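Local coordinates for alpha-rhamnosidase (Dictyoglomus thermophilum, PDB 6I60), which probably hydrolyses terminal non-reducing alpha-L-rhamnose residues from alpha-L-rhamnosides, at residues A[367-375]-A[480-488]; A[843-851]-A[886-897]. All coordinates share one frame; numbering follows the deposited sequence.

Overall arrangement
The two contacts lie in different parts of the single chain and follow one another in sequence, contact 1 closing before contact 2 opens. Their centres are 32 Å apart and their nearest atoms about 15 Å, so neither touches the other. Contact 1, centred 15 Å from the middle of the chain, joins the concanavalin-like region (367-375) to the first long helix of the six-hairpin glycosidase region (480-488). Contact 2, centred 25 Å from the middle, is internal to the C-terminal region. A triethylene glycol, probably from the crystallisation liquor, sits about 5 Å from the Glu850 side chain of contact 2. The 2-(2-ethoxyethoxy)ethanol pocket of Tyr656, Glu659 and Leu660 draws no residue from either contact.

Contact 1: residues A[367-375]-A[480-488]; sequences DFGQNYTGW and HNIIWGQLS
Strand 371-373 runs 7.9 Å from the axis of helix 480-488 at an angle of 27°, with Thr373 and Ser488 as the nearest CA pair. Just before the strand, Gln370 lays its amide on one face of the Trp484 indole, the two planes only 16° apart. Its CG makes a CH-pi contact 3.7 Å from the centroid of the six-membered ring, and a bend at chi2 (77°) folds the amide back over the pyrrole side. Two acceptors fix that amide's rotation: Gln370 NE2 donates to Asn371 O at 3.2 Å and also to Thr801 O. Beside this stack, Tyr372 CB meets Trp484 CZ3 at 3.6 Å. With an alanine here in place of Trp484, the Gln370 amide would probably lose its stacking surface and a gap would open next to Tyr372 CB. One turn on, Thr373 CG2 lies against Ser488 OG at 3.4 Å; that hydroxyl donates to Trp484 O at 3.0 Å, which Ser488 N reaches from the opposite face of the carbonyl. Thr373 OG1 is bonded to Val458 O instead. This buried interdomain contact joins the concanavalin-like domain to helix 473-488 of the six-hairpin glycosidase domain. Residues 800-802 together link the segments, Thr801 OG1 bonding Asn371 N and the carbonyls of Ala800 and Thr802 bonding Asn481 ND2. Strand 371-373 pairs antiparallel with 434-436, while Ile482 and Ile483 pack the helix against helix 514-520.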
loop_
_atom_site.group_PDB
_atom_site.type_symbol
_atom_site.label_atom_id
_atom_site.label_comp_id
_atom_site.label_asym_id
_atom_site.label_seq_id
_atom_site.Cartn_x
_atom_site.Cartn_y
_atom_site.Cartn_z
ATOM N N ASP A 367 27.271 5.212 -3.506
ATOM C CA ASP A 367 26.082 5.817 -4.094
ATOM C C ASP A 367 25.342 4.746 -4.880
ATOM O O ASP A 367 25.921 4.110 -5.768
ATOM C CB ASP A 367 26.448 6.998 -4.996
ATOM C CG ASP A 367 25.230 7.649 -5.626
ATOM O OD1 ASP A 367 24.099 7.350 -5.187
ATOM O OD2 ASP A 367 25.403 8.462 -6.560
ATOM N N PHE A 368 24.072 4.541 -4.549
ATOM C CA PHE A 368 23.257 3.546 -5.231
ATOM C C PHE A 368 22.486 4.116 -6.413
ATOM O O PHE A 368 21.836 3.352 -7.134
ATOM C CB PHE A 368 22.281 2.901 -4.245
ATOM C CG PHE A 368 22.892 1.812 -3.414
ATOM C CD1 PHE A 368 23.121 0.559 -3.953
ATOM C CD2 PHE A 368 23.244 2.044 -2.095
ATOM C CE1 PHE A 368 23.684 -0.447 -3.191
ATOM C CE2 PHE A 368 23.807 1.042 -1.328
ATOM C CZ PHE A 368 24.027 -0.205 -1.877
ATOM N N GLY A 369 22.542 5.431 -6.629
ATOM C CA GLY A 369 21.846 6.060 -7.731
ATOM C C GLY A 369 20.347 6.182 -7.572
ATOM O O GLY A 369 19.679 6.646 -8.503
ATOM N N GLN A 370 19.795 5.789 -6.427
ATOM C CA GLN A 370 18.356 5.828 -6.222
ATOM C C GLN A 370 18.077 5.852 -4.728
ATOM O O GLN A 370 18.705 5.117 -3.963
ATOM C CB GLN A 370 17.670 4.623 -6.881
ATOM C CG GLN A 370 16.221 4.412 -6.465
ATOM C CD GLN A 370 15.277 5.376 -7.149
ATOM O OE1 GLN A 370 15.353 5.583 -8.361
ATOM N NE2 GLN A 370 14.380 5.978 -6.375
ATOM N N ASN A 371 17.144 6.710 -4.323
ATOM C CA ASN A 371 16.686 6.767 -2.940
ATOM C C ASN A 371 15.680 5.643 -2.715
ATOM O O ASN A 371 14.548 5.704 -3.207
ATOM C CB ASN A 371 16.070 8.132 -2.646
ATOM C CG ASN A 371 15.904 8.393 -1.164
ATOM O OD1 ASN A 371 15.940 7.473 -0.347
ATOM N ND2 ASN A 371 15.711 9.656 -0.808
ATOM N N TYR A 372 16.090 4.612 -1.977
ATOM C CA TYR A 372 15.223 3.467 -1.724
ATOM C C TYR A 372 15.144 3.173 -0.232
ATOM O O TYR A 372 15.594 3.979 0.589
ATOM C CB TYR A 372 15.713 2.235 -2.492
ATOM C CG TYR A 372 17.043 1.685 -2.023
ATOM C CD1 TYR A 372 18.222 2.395 -2.222
ATOM C CD2 TYR A 372 17.121 0.449 -1.394
ATOM C CE1 TYR A 372 19.440 1.894 -1.798
ATOM C CE2 TYR A 372 18.336 -0.062 -0.969
ATOM C CZ TYR A 372 19.491 0.665 -1.173
ATOM O OH TYR A 372 20.701 0.161 -0.754
ATOM N N THR A 373 14.574 2.025 0.131
ATOM C CA THR A 373 14.372 1.667 1.526
ATOM C C THR A 373 14.868 0.253 1.784
ATOM O O THR A 373 14.841 -0.609 0.900
ATOM C CB THR A 373 12.899 1.764 1.929
ATOM O OG1 THR A 373 12.087 1.099 0.954
ATOM C CG2 THR A 373 12.483 3.209 2.020
ATOM N N GLY A 374 15.308 0.024 3.019
ATOM C CA GLY A 374 15.826 -1.267 3.413
ATOM C C GLY A 374 17.155 -1.171 4.130
ATOM O O GLY A 374 17.354 -0.290 4.973
ATOM N N TRP A 375 18.070 -2.075 3.803
ATOM C CA TRP A 375 19.385 -2.101 4.422
ATOM C C TRP A 375 20.394 -2.554 3.374
ATOM O O TRP A 375 20.069 -2.696 2.192
ATOM C CB TRP A 375 19.383 -3.008 5.659
ATOM C CG TRP A 375 18.869 -4.392 5.392
ATOM C CD1 TRP A 375 19.526 -5.403 4.752
ATOM C CD2 TRP A 375 17.590 -4.919 5.763
ATOM N NE1 TRP A 375 18.735 -6.525 4.701
ATOM C CE2 TRP A 375 17.541 -6.254 5.315
ATOM C CE3 TRP A 375 16.481 -4.392 6.431
ATOM C CZ2 TRP A 375 16.429 -7.068 5.512
ATOM C CZ3 TRP A 375 15.377 -5.202 6.626
ATOM C CH2 TRP A 375 15.359 -6.525 6.169
ATOM N N HIS A 480 8.521 7.606 -12.659
ATOM C CA HIS A 480 9.497 6.695 -12.068
ATOM C C HIS A 480 9.764 7.046 -10.609
ATOM O O HIS A 480 9.970 6.154 -9.776
ATOM C CB HIS A 480 10.795 6.722 -12.882
ATOM C CG HIS A 480 12.004 6.269 -12.120
ATOM N ND1 HIS A 480 12.769 7.126 -11.356
ATOM C CD2 HIS A 480 12.589 5.052 -12.017
ATOM C CE1 HIS A 480 13.766 6.453 -10.808
ATOM N NE2 HIS A 480 13.679 5.193 -11.194
ATOM N N ASN A 481 9.756 8.340 -10.278
ATOM C CA ASN A 481 10.038 8.761 -8.909
ATOM C C ASN A 481 8.894 8.414 -7.965
ATOM O O ASN A 481 9.132 8.114 -6.789
ATOM C CB ASN A 481 10.317 10.265 -8.872
ATOM C CG ASN A 481 11.712 10.616 -9.364
ATOM O OD1 ASN A 481 12.245 9.982 -10.274
ATOM N ND2 ASN A 481 12.307 11.636 -8.761
ATOM N N ILE A 482 7.654 8.447 -8.456
ATOM C CA ILE A 482 6.505 8.147 -7.606
ATOM C C ILE A 482 6.437 6.653 -7.306
ATOM O O ILE A 482 6.058 6.244 -6.201
ATOM C CB ILE A 482 5.212 8.668 -8.263
ATOM C CG1 ILE A 482 5.178 10.199 -8.218
ATOM C CG2 ILE A 482 3.980 8.096 -7.583
ATOM C CD1 ILE A 482 4.048 10.818 -9.009
ATOM N N ILE A 483 6.821 5.815 -8.274
ATOM C CA ILE A 483 6.774 4.367 -8.074
ATOM C C ILE A 483 7.717 3.954 -6.950
ATOM O O ILE A 483 7.358 3.156 -6.075
ATOM C CB ILE A 483 7.104 3.633 -9.387
ATOM C CG1 ILE A 483 5.904 3.675 -10.336
ATOM C CG2 ILE A 483 7.524 2.192 -9.109
ATOM C CD1 ILE A 483 5.993 2.689 -11.483
ATOM N N TRP A 484 8.939 4.496 -6.955
ATOM C CA TRP A 484 9.882 4.198 -5.882
ATOM C C TRP A 484 9.464 4.845 -4.570
ATOM O O TRP A 484 9.707 4.280 -3.498
ATOM C CB TRP A 484 11.286 4.659 -6.268
ATOM C CG TRP A 484 11.990 3.724 -7.196
ATOM C CD1 TRP A 484 11.891 3.693 -8.556
ATOM C CD2 TRP A 484 12.901 2.680 -6.834
ATOM N NE1 TRP A 484 12.684 2.694 -9.064
ATOM C CE2 TRP A 484 13.316 2.057 -8.028
ATOM C CE3 TRP A 484 13.407 2.210 -5.618
ATOM C CZ2 TRP A 484 14.213 0.991 -8.042
ATOM C CZ3 TRP A 484 14.296 1.151 -5.634
ATOM C CH2 TRP A 484 14.690 0.554 -6.837
ATOM N N GLY A 485 8.837 6.020 -4.632
ATOM C CA GLY A 485 8.422 6.687 -3.410
ATOM C C GLY A 485 7.274 5.981 -2.717
ATOM O O GLY A 485 7.242 5.890 -1.486
ATOM N N GLN A 486 6.315 5.474 -3.493
ATOM C CA GLN A 486 5.192 4.751 -2.905
ATOM C C GLN A 486 5.661 3.456 -2.253
ATOM O O GLN A 486 5.300 3.159 -1.108
ATOM C CB GLN A 486 4.130 4.471 -3.969
ATOM C CG GLN A 486 2.913 3.723 -3.450
ATOM C CD GLN A 486 2.149 4.510 -2.403
ATOM O OE1 GLN A 486 1.323 5.361 -2.732
ATOM N NE2 GLN A 486 2.424 4.229 -1.133
ATOM N N LEU A 487 6.471 2.674 -2.972
ATOM C CA LEU A 487 7.009 1.443 -2.402
ATOM C C LEU A 487 7.870 1.734 -1.181
ATOM O O LEU A 487 7.858 0.973 -0.207
ATOM C CB LEU A 487 7.813 0.686 -3.460
ATOM C CG LEU A 487 7.012 0.153 -4.647
ATOM C CD1 LEU A 487 7.839 -0.825 -5.472
ATOM C CD2 LEU A 487 5.731 -0.499 -4.157
ATOM N N SER A 488 8.621 2.839 -1.211
ATOM C CA SER A 488 9.409 3.241 -0.054
ATOM C C SER A 488 8.544 3.515 1.167
ATOM O O SER A 488 9.042 3.442 2.295
ATOM C CB SER A 488 10.232 4.483 -0.388
ATOM O OG SER A 488 11.409 4.130 -1.089
#

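Contact 2: residues A[843-851]-A[886-897]; sequences GWNKIIFEP and ISVPVNSEGEVH
Ile847 and Phe849 each use both backbone N and O toward the strand 893-897: Ile847 N donates to Glu893 O, Glu895 N to Ile847 O at 2.7 Å, Phe849 N to Glu895 O, and His897 N to Phe849 O. Glu893 N to Asn845 O extends this parallel ladder backward, and Ser892 OG closes it by donating to Trp844 O at 3.2 Å. Lys846, Ile848 and Glu850 instead bond through their backbones to Gly840, Arg838 and Gly836, so strand 846-849 is paired along both edges. The fold here is a beta-sandwich: residues 889-892 carry the chain from strand 886-888 in the facing sheet, whose axis lies 9.4 Å from that of 846-849, into strand 893-897. Between the layers, Phe849 is clasped by Ile847 CG2 on one face and on the other by Ile886 CB, 3.9 Å from the ring centroid. On the outward face, Lys846 NZ bridges Glu893 OE2 at 3.0 Å and Glu895 OE1 at 3.3 Å, both weak as hydrogen bonds. Glu893 reaches it because its CG stands between the backbone N and carbonyl carbon (chi1 72°); Glu895 OE1 is also paired with Arg931. Both nitrogens of the His897 ring donate, ND1 to Glu850 OE1 at 3.0 Å, nearly coplanar with the carboxylate, and NE2 to the anti lone pair of Glu895 OE2 at 2.9 Å, which would favour a protonated ring. Ile848 CG2 lies over one face of that ring. Glu850 OE2 accepts from His852, and the N-terminal immunoglobulin-like region holds Asn891, OD1 accepting from Gln66 N and ND2 bonding Ser96 O and Gln98 OE1.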
loop_
_atom_site.group_PDB
_atom_site.type_symbol
_atom_site.label_atom_id
_atom_site.label_comp_id
_atom_site.label_asym_id
_atom_site.label_seq_id
_atom_site.Cartn_x
_atom_site.Cartn_y
_atom_site.Cartn_z
ATOM N N GLY A 843 -15.641 -1.696 -10.023
ATOM C CA GLY A 843 -15.115 -2.989 -10.411
ATOM C C GLY A 843 -14.683 -3.081 -11.854
ATOM O O GLY A 843 -14.530 -4.189 -12.373
ATOM N N TRP A 844 -14.478 -1.939 -12.517
ATOM C CA TRP A 844 -14.152 -1.887 -13.942
ATOM C C TRP A 844 -15.224 -2.568 -14.789
ATOM O O TRP A 844 -14.932 -3.118 -15.854
ATOM C CB TRP A 844 -12.775 -2.497 -14.229
ATOM C CG TRP A 844 -11.634 -1.767 -13.583
ATOM C CD1 TRP A 844 -11.006 -2.096 -12.415
ATOM C CD2 TRP A 844 -10.982 -0.586 -14.069
ATOM N NE1 TRP A 844 -10.005 -1.193 -12.144
ATOM C CE2 TRP A 844 -9.970 -0.256 -13.144
ATOM C CE3 TRP A 844 -11.156 0.224 -15.195
ATOM C CZ2 TRP A 844 -9.136 0.848 -13.312
ATOM C CZ3 TRP A 844 -10.328 1.321 -15.358
ATOM C CH2 TRP A 844 -9.330 1.623 -14.423
ATOM N N ASN A 845 -16.474 -2.541 -14.318
ATOM C CA ASN A 845 -17.569 -3.098 -15.106
ATOM C C ASN A 845 -17.739 -2.347 -16.419
ATOM O O ASN A 845 -18.108 -2.945 -17.437
ATOM C CB ASN A 845 -18.868 -3.070 -14.299
ATOM C CG ASN A 845 -19.181 -4.408 -13.653
ATOM O OD1 ASN A 845 -19.767 -5.292 -14.278
ATOM N ND2 ASN A 845 -18.788 -4.563 -12.393
ATOM N N LYS A 846 -17.471 -1.044 -16.415
ATOM C CA LYS A 846 -17.397 -0.242 -17.627
ATOM C C LYS A 846 -16.093 0.537 -17.596
ATOM O O LYS A 846 -15.727 1.101 -16.560
ATOM C CB LYS A 846 -18.592 0.709 -17.746
ATOM C CG LYS A 846 -18.520 1.660 -18.931
ATOM C CD LYS A 846 -19.893 2.210 -19.282
ATOM C CE LYS A 846 -20.182 2.077 -20.770
ATOM N NZ LYS A 846 -21.614 2.353 -21.079
ATOM N N ILE A 847 -15.387 0.553 -18.723
ATOM C CA ILE A 847 -14.113 1.245 -18.848
ATOM C C ILE A 847 -14.286 2.406 -19.814
ATOM O O ILE A 847 -14.921 2.263 -20.865
ATOM C CB ILE A 847 -13.000 0.290 -19.323
ATOM C CG1 ILE A 847 -13.107 -1.053 -18.599
ATOM C CG2 ILE A 847 -11.629 0.913 -19.109
ATOM C CD1 ILE A 847 -12.154 -2.096 -19.118
ATOM N N ILE A 848 -13.727 3.557 -19.455
ATOM C CA ILE A 848 -13.764 4.753 -20.289
ATOM C C ILE A 848 -12.373 4.947 -20.874
ATOM O O ILE A 848 -11.413 5.219 -20.142
ATOM C CB ILE A 848 -14.214 5.989 -19.500
ATOM C CG1 ILE A 848 -15.523 5.705 -18.764
ATOM C CG2 ILE A 848 -14.379 7.180 -20.428
ATOM C CD1 ILE A 848 -16.048 6.884 -17.980
ATOM N N PHE A 849 -12.260 4.802 -22.193
ATOM C CA PHE A 849 -11.002 5.006 -22.913
ATOM C C PHE A 849 -11.053 6.397 -23.540
ATOM O O PHE A 849 -11.498 6.570 -24.674
ATOM C CB PHE A 849 -10.790 3.922 -23.964
ATOM C CG PHE A 849 -10.683 2.533 -23.398
ATOM C CD1 PHE A 849 -9.477 2.067 -22.897
ATOM C CD2 PHE A 849 -11.781 1.690 -23.377
ATOM C CE1 PHE A 849 -9.373 0.789 -22.380
ATOM C CE2 PHE A 849 -11.683 0.411 -22.861
ATOM C CZ PHE A 849 -10.475 -0.040 -22.363
ATOM N N GLU A 850 -10.589 7.399 -22.792
ATOM C CA GLU A 850 -10.625 8.797 -23.223
ATOM C C GLU A 850 -9.216 9.374 -23.188
ATOM O O GLU A 850 -8.803 9.971 -22.180
ATOM C CB GLU A 850 -11.572 9.614 -22.348
ATOM C CG GLU A 850 -11.752 11.049 -22.802
ATOM C CD GLU A 850 -12.485 11.889 -21.779
ATOM O OE1 GLU A 850 -13.655 11.570 -21.477
ATOM O OE2 GLU A 850 -11.889 12.862 -21.275
ATOM N N PRO A 851 -8.446 9.230 -24.263
ATOM C CA PRO A 851 -7.091 9.786 -24.282
ATOM C C PRO A 851 -7.102 11.294 -24.461
ATOM O O PRO A 851 -8.030 11.875 -25.027
ATOM C CB PRO A 851 -6.445 9.093 -25.487
ATOM C CG PRO A 851 -7.588 8.812 -26.400
ATOM C CD PRO A 851 -8.783 8.540 -25.520
ATOM N N ILE A 886 -7.236 -0.511 -27.874
ATOM C CA ILE A 886 -7.720 -0.781 -26.528
ATOM C C ILE A 886 -7.907 -2.283 -26.356
ATOM O O ILE A 886 -7.987 -3.044 -27.324
ATOM C CB ILE A 886 -9.035 -0.036 -26.217
ATOM C CG1 ILE A 886 -10.183 -0.612 -27.048
ATOM C CG2 ILE A 886 -8.876 1.456 -26.470
ATOM C CD1 ILE A 886 -11.557 -0.296 -26.492
ATOM N N SER A 887 -7.970 -2.702 -25.095
ATOM C CA SER A 887 -8.203 -4.098 -24.745
ATOM C C SER A 887 -9.169 -4.145 -23.573
ATOM O O SER A 887 -8.908 -3.543 -22.527
ATOM C CB SER A 887 -6.893 -4.808 -24.400
ATOM O OG SER A 887 -6.207 -5.196 -25.578
ATOM N N VAL A 888 -10.282 -4.851 -23.751
ATOM C CA VAL A 888 -11.313 -4.985 -22.733
ATOM C C VAL A 888 -11.409 -6.466 -22.362
ATOM O O VAL A 888 -11.587 -7.296 -23.251
ATOM C CB VAL A 888 -12.681 -4.465 -23.202
ATOM C CG1 VAL A 888 -13.663 -4.414 -22.039
ATOM C CG2 VAL A 888 -12.532 -3.096 -23.851
ATOM N N PRO A 889 -11.305 -6.826 -21.088
ATOM C CA PRO A 889 -11.444 -8.233 -20.700
ATOM C C PRO A 889 -12.909 -8.652 -20.690
ATOM O O PRO A 889 -13.825 -7.840 -20.822
ATOM C CB PRO A 889 -10.843 -8.264 -19.293
ATOM C CG PRO A 889 -11.127 -6.902 -18.748
ATOM C CD PRO A 889 -11.108 -5.942 -19.922
ATOM N N VAL A 890 -13.113 -9.960 -20.528
ATOM C CA VAL A 890 -14.464 -10.509 -20.505
ATOM C C VAL A 890 -15.182 -10.071 -19.223
ATOM O O VAL A 890 -14.561 -9.885 -18.167
ATOM C CB VAL A 890 -14.425 -12.043 -20.631
ATOM C CG1 VAL A 890 -15.779 -12.588 -21.031
ATOM C CG2 VAL A 890 -13.379 -12.476 -21.655
ATOM N N ASN A 891 -16.506 -9.903 -19.326
ATOM C CA ASN A 891 -17.356 -9.367 -18.252
ATOM C C ASN A 891 -17.073 -7.884 -18.009
ATOM O O ASN A 891 -17.115 -7.405 -16.877
ATOM C CB ASN A 891 -17.217 -10.162 -16.948
ATOM C CG ASN A 891 -18.473 -10.119 -16.107
ATOM O OD1 ASN A 891 -19.556 -10.474 -16.576
ATOM N ND2 ASN A 891 -18.341 -9.683 -14.860
ATOM N N SER A 892 -16.800 -7.150 -19.084
ATOM C CA SER A 892 -16.577 -5.714 -19.002
ATOM C C SER A 892 -16.933 -5.088 -20.342
ATOM O O SER A 892 -16.909 -5.751 -21.383
ATOM C CB SER A 892 -15.129 -5.388 -18.625
ATOM O OG SER A 892 -14.815 -4.046 -18.946
ATOM N N GLU A 893 -17.273 -3.803 -20.304
ATOM C CA GLU A 893 -17.624 -3.058 -21.503
ATOM C C GLU A 893 -16.757 -1.812 -21.603
ATOM O O GLU A 893 -16.334 -1.243 -20.592
ATOM C CB GLU A 893 -19.113 -2.674 -21.518
ATOM C CG GLU A 893 -19.495 -1.579 -20.536
ATOM C CD GLU A 893 -20.997 -1.398 -20.421
ATOM O OE1 GLU A 893 -21.603 -1.995 -19.504
ATOM O OE2 GLU A 893 -21.574 -0.660 -21.249
ATOM N N GLY A 894 -16.492 -1.396 -22.838
ATOM C CA GLY A 894 -15.632 -0.262 -23.113
ATOM C C GLY A 894 -16.412 0.890 -23.715
ATOM O O GLY A 894 -17.355 0.686 -24.481
ATOM N N GLU A 895 -16.008 2.109 -23.364
ATOM C CA GLU A 895 -16.613 3.337 -23.879
ATOM C C GLU A 895 -15.478 4.206 -24.416
ATOM O O GLU A 895 -14.848 4.954 -23.665
ATOM C CB GLU A 895 -17.418 4.049 -22.796
ATOM C CG GLU A 895 -18.139 5.299 -23.275
ATOM C CD GLU A 895 -19.091 5.858 -22.233
ATOM O OE1 GLU A 895 -20.046 5.146 -21.855
ATOM O OE2 GLU A 895 -18.882 7.010 -21.793
ATOM N N VAL A 896 -15.216 4.099 -25.714
ATOM C CA VAL A 896 -14.127 4.838 -26.339
ATOM C C VAL A 896 -14.558 6.278 -26.581
ATOM O O VAL A 896 -15.682 6.544 -27.022
ATOM C CB VAL A 896 -13.699 4.156 -27.650
ATOM C CG1 VAL A 896 -12.337 4.665 -28.091
ATOM C CG2 VAL A 896 -13.679 2.649 -27.474
ATOM N N HIS A 897 -13.659 7.217 -26.292
ATOM C CA HIS A 897 -13.888 8.646 -26.505
ATOM C C HIS A 897 -12.790 9.152 -27.433
ATOM O O HIS A 897 -11.773 9.687 -26.986
ATOM C CB HIS A 897 -13.905 9.420 -25.176
ATOM C CG HIS A 897 -15.135 9.192 -24.356
ATOM N ND1 HIS A 897 -15.398 9.896 -23.200
ATOM C CD2 HIS A 897 -16.173 8.340 -24.521
ATOM C CE1 HIS A 897 -16.545 9.487 -22.689
ATOM N NE2 HIS A 897 -17.036 8.544 -23.471
#